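Local atomic coordinates of glucosamine kinase (PDB entry 6HWJ), a protein that catalyses the ATP-dependent, magnesium-requiring phosphorylation of D-glucosamine to D-glucosamine 6-phosphate and, to a lesser extent, acts on glucose. Residues V132-R137 with L180-V185. Residues are numbered along the deposited sequence; the frame is centred on the assembly and turned at random.
Sequences VKWAVR and LLASVV
K133 and S183 face each other as a hydrogen-bonded pair of antiparallel strands, each backbone N-H answering the other's carbonyl. K133 N reaches S183 O over 2.9 Å in a nearly straight bond, and S183 N returns to K133 O at 3.1 Å. A third backbone bond, 2.8 Å from A135 N to L181 O, is more bent, its donor lying well above the carbonyl plane where the first strand has just ended. The oxygens of the first two bonds each take a CA-H...O contact as well, S183 O from V132 CA and K133 O from A182 CA.

Apolar packing occupies the face shared by V132, W134, A182 and V184. V132 and V184 lie side by side and point the same way, with V132 CG2 3.9 Å from V184 CG2; beta-branched valine suits buried strand positions, its two methyls filling the face while the backbone stays extended. Opposite W134 stands A182, whose lone methyl carbon suits a place beside so large a ring: its CB lies 3.8 Å from W134 CE3. From within the same strand, V132 CG1 sits 3.9 Å above one face of the W134 indole, toward the rim. L83 of helix 79-88 packs on V132 and A182 from this side.

The other face carries K133 and S183. The small S183 hydroxyl, with OG between the backbone N and the carbonyl carbon (chi1 58°), rests 3.6 Å from K133 CB. The lysine chain is fully extended and leads away from the partner strand, placing its amine in weak, long ion pairs with D118 and the magnesium ligand D319.

L181 and A182 both face L170 on the next strand, a classic beta bulge. The contact thus joins two inner strands of a six-stranded antiparallel sheet, from which K133, inferred to bind ATP, extends toward the magnesium site, consistent with the ATP-binding sheet lysine of protein-kinase-like folds.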
loop_
_atom_site.group_PDB
_atom_site.type_symbol
_atom_site.label_atom_id
_atom_site.label_comp_id
_atom_site.label_asym_id
_atom_site.label_seq_id
_atom_site.Cartn_x
_atom_site.Cartn_y
_atom_site.Cartn_z
ATOM N N VAL A 132 -10.290 -6.530 11.455
ATOM C CA VAL A 132 -11.241 -6.488 10.364
ATOM C C VAL A 132 -11.216 -5.070 9.807
ATOM O O VAL A 132 -11.424 -4.097 10.546
ATOM C CB VAL A 132 -12.657 -6.851 10.824
ATOM C CG1 VAL A 132 -13.657 -6.650 9.662
ATOM C CG2 VAL A 132 -12.708 -8.261 11.370
ATOM N N LYS A 133 -10.972 -4.955 8.517
ATOM C CA LYS A 133 -10.921 -3.667 7.827
ATOM C C LYS A 133 -12.039 -3.677 6.801
ATOM O O LYS A 133 -11.976 -4.457 5.839
ATOM C CB LYS A 133 -9.568 -3.455 7.163
ATOM C CG LYS A 133 -9.443 -2.123 6.432
ATOM C CD LYS A 133 -8.032 -1.954 5.870
ATOM C CE LYS A 133 -7.853 -0.594 5.204
ATOM N NZ LYS A 133 -6.527 -0.476 4.528
ATOM N N TRP A 134 -13.051 -2.833 7.018
ATOM C CA TRP A 134 -14.130 -2.660 6.068
ATOM C C TRP A 134 -13.717 -1.678 4.979
ATOM O O TRP A 134 -13.262 -0.569 5.273
ATOM C CB TRP A 134 -15.386 -2.104 6.746
ATOM C CG TRP A 134 -15.930 -2.929 7.860
ATOM C CD1 TRP A 134 -15.831 -2.657 9.199
ATOM C CD2 TRP A 134 -16.650 -4.148 7.744
ATOM N NE1 TRP A 134 -16.462 -3.643 9.919
ATOM C CE2 TRP A 134 -16.971 -4.571 9.052
ATOM C CE3 TRP A 134 -17.069 -4.924 6.664
ATOM C CZ2 TRP A 134 -17.675 -5.738 9.304
ATOM C CZ3 TRP A 134 -17.774 -6.082 6.909
ATOM C CH2 TRP A 134 -18.075 -6.483 8.229
ATOM N N ALA A 135 -13.890 -2.070 3.729
ATOM C CA ALA A 135 -13.923 -1.088 2.660
ATOM C C ALA A 135 -15.107 -0.176 2.953
ATOM O O ALA A 135 -16.061 -0.564 3.649
ATOM C CB ALA A 135 -14.056 -1.760 1.301
ATOM N N VAL A 136 -15.018 1.053 2.500
ATOM C CA VAL A 136 -16.124 1.993 2.685
ATOM C C VAL A 136 -16.656 2.360 1.302
ATOM O O VAL A 136 -17.661 1.805 0.835
ATOM C CB VAL A 136 -15.672 3.225 3.480
ATOM C CG1 VAL A 136 -16.812 4.233 3.607
ATOM C CG2 VAL A 136 -15.181 2.807 4.850
ATOM N N ARG A 137 -15.972 3.269 0.622
ATOM C CA ARG A 137 -16.359 3.640 -0.736
ATOM C C ARG A 137 -15.841 2.585 -1.704
ATOM O O ARG A 137 -14.686 2.173 -1.627
ATOM C CB ARG A 137 -15.807 5.025 -1.081
ATOM C CG ARG A 137 -16.189 5.536 -2.452
ATOM C CD ARG A 137 -17.684 5.761 -2.583
ATOM N NE ARG A 137 -18.024 6.336 -3.885
ATOM C CZ ARG A 137 -18.035 7.641 -4.153
ATOM N NH1 ARG A 137 -17.724 8.524 -3.212
ATOM N NH2 ARG A 137 -18.359 8.061 -5.368
ATOM N N LEU A 180 -12.871 -5.693 -3.273
ATOM C CA LEU A 180 -12.638 -5.900 -1.852
ATOM C C LEU A 180 -13.710 -5.210 -1.028
ATOM O O LEU A 180 -13.957 -4.009 -1.189
ATOM C CB LEU A 180 -11.269 -5.362 -1.459
ATOM C CG LEU A 180 -10.943 -5.283 0.037
ATOM C CD1 LEU A 180 -10.871 -6.665 0.672
ATOM C CD2 LEU A 180 -9.630 -4.557 0.264
ATOM N N LEU A 181 -14.323 -5.971 -0.123
ATOM C CA LEU A 181 -15.297 -5.435 0.816
ATOM C C LEU A 181 -14.782 -5.452 2.245
ATOM O O LEU A 181 -15.102 -4.529 3.004
ATOM C CB LEU A 181 -16.594 -6.235 0.749
ATOM C CG LEU A 181 -17.248 -6.391 -0.625
ATOM C CD1 LEU A 181 -18.558 -7.190 -0.492
ATOM C CD2 LEU A 181 -17.495 -5.050 -1.273
ATOM N N ALA A 182 -13.983 -6.464 2.602
ATOM C CA ALA A 182 -13.432 -6.588 3.950
ATOM C C ALA A 182 -12.247 -7.540 3.931
ATOM O O ALA A 182 -12.255 -8.541 3.217
ATOM C CB ALA A 182 -14.465 -7.098 4.957
ATOM N N SER A 183 -11.242 -7.230 4.742
ATOM C CA SER A 183 -10.112 -8.108 4.978
ATOM C C SER A 183 -9.998 -8.363 6.475
ATOM O O SER A 183 -10.359 -7.512 7.299
ATOM C CB SER A 183 -8.812 -7.500 4.448
ATOM O OG SER A 183 -8.572 -6.244 5.050
ATOM N N VAL A 184 -9.510 -9.556 6.814
ATOM C CA VAL A 184 -9.237 -9.955 8.189
ATOM C C VAL A 184 -7.819 -10.503 8.221
ATOM O O VAL A 184 -7.503 -11.463 7.513
ATOM C CB VAL A 184 -10.236 -10.998 8.689
ATOM C CG1 VAL A 184 -10.080 -11.235 10.176
ATOM C CG2 VAL A 184 -11.666 -10.557 8.370
ATOM N N VAL A 185 -6.954 -9.871 9.014
ATOM C CA VAL A 185 -5.565 -10.276 9.142
ATOM C C VAL A 185 -5.187 -10.247 10.620
ATOM O O VAL A 185 -5.869 -9.648 11.454
ATOM C CB VAL A 185 -4.599 -9.378 8.328
ATOM C CG1 VAL A 185 -5.014 -9.306 6.869
ATOM C CG2 VAL A 185 -4.568 -7.983 8.962
#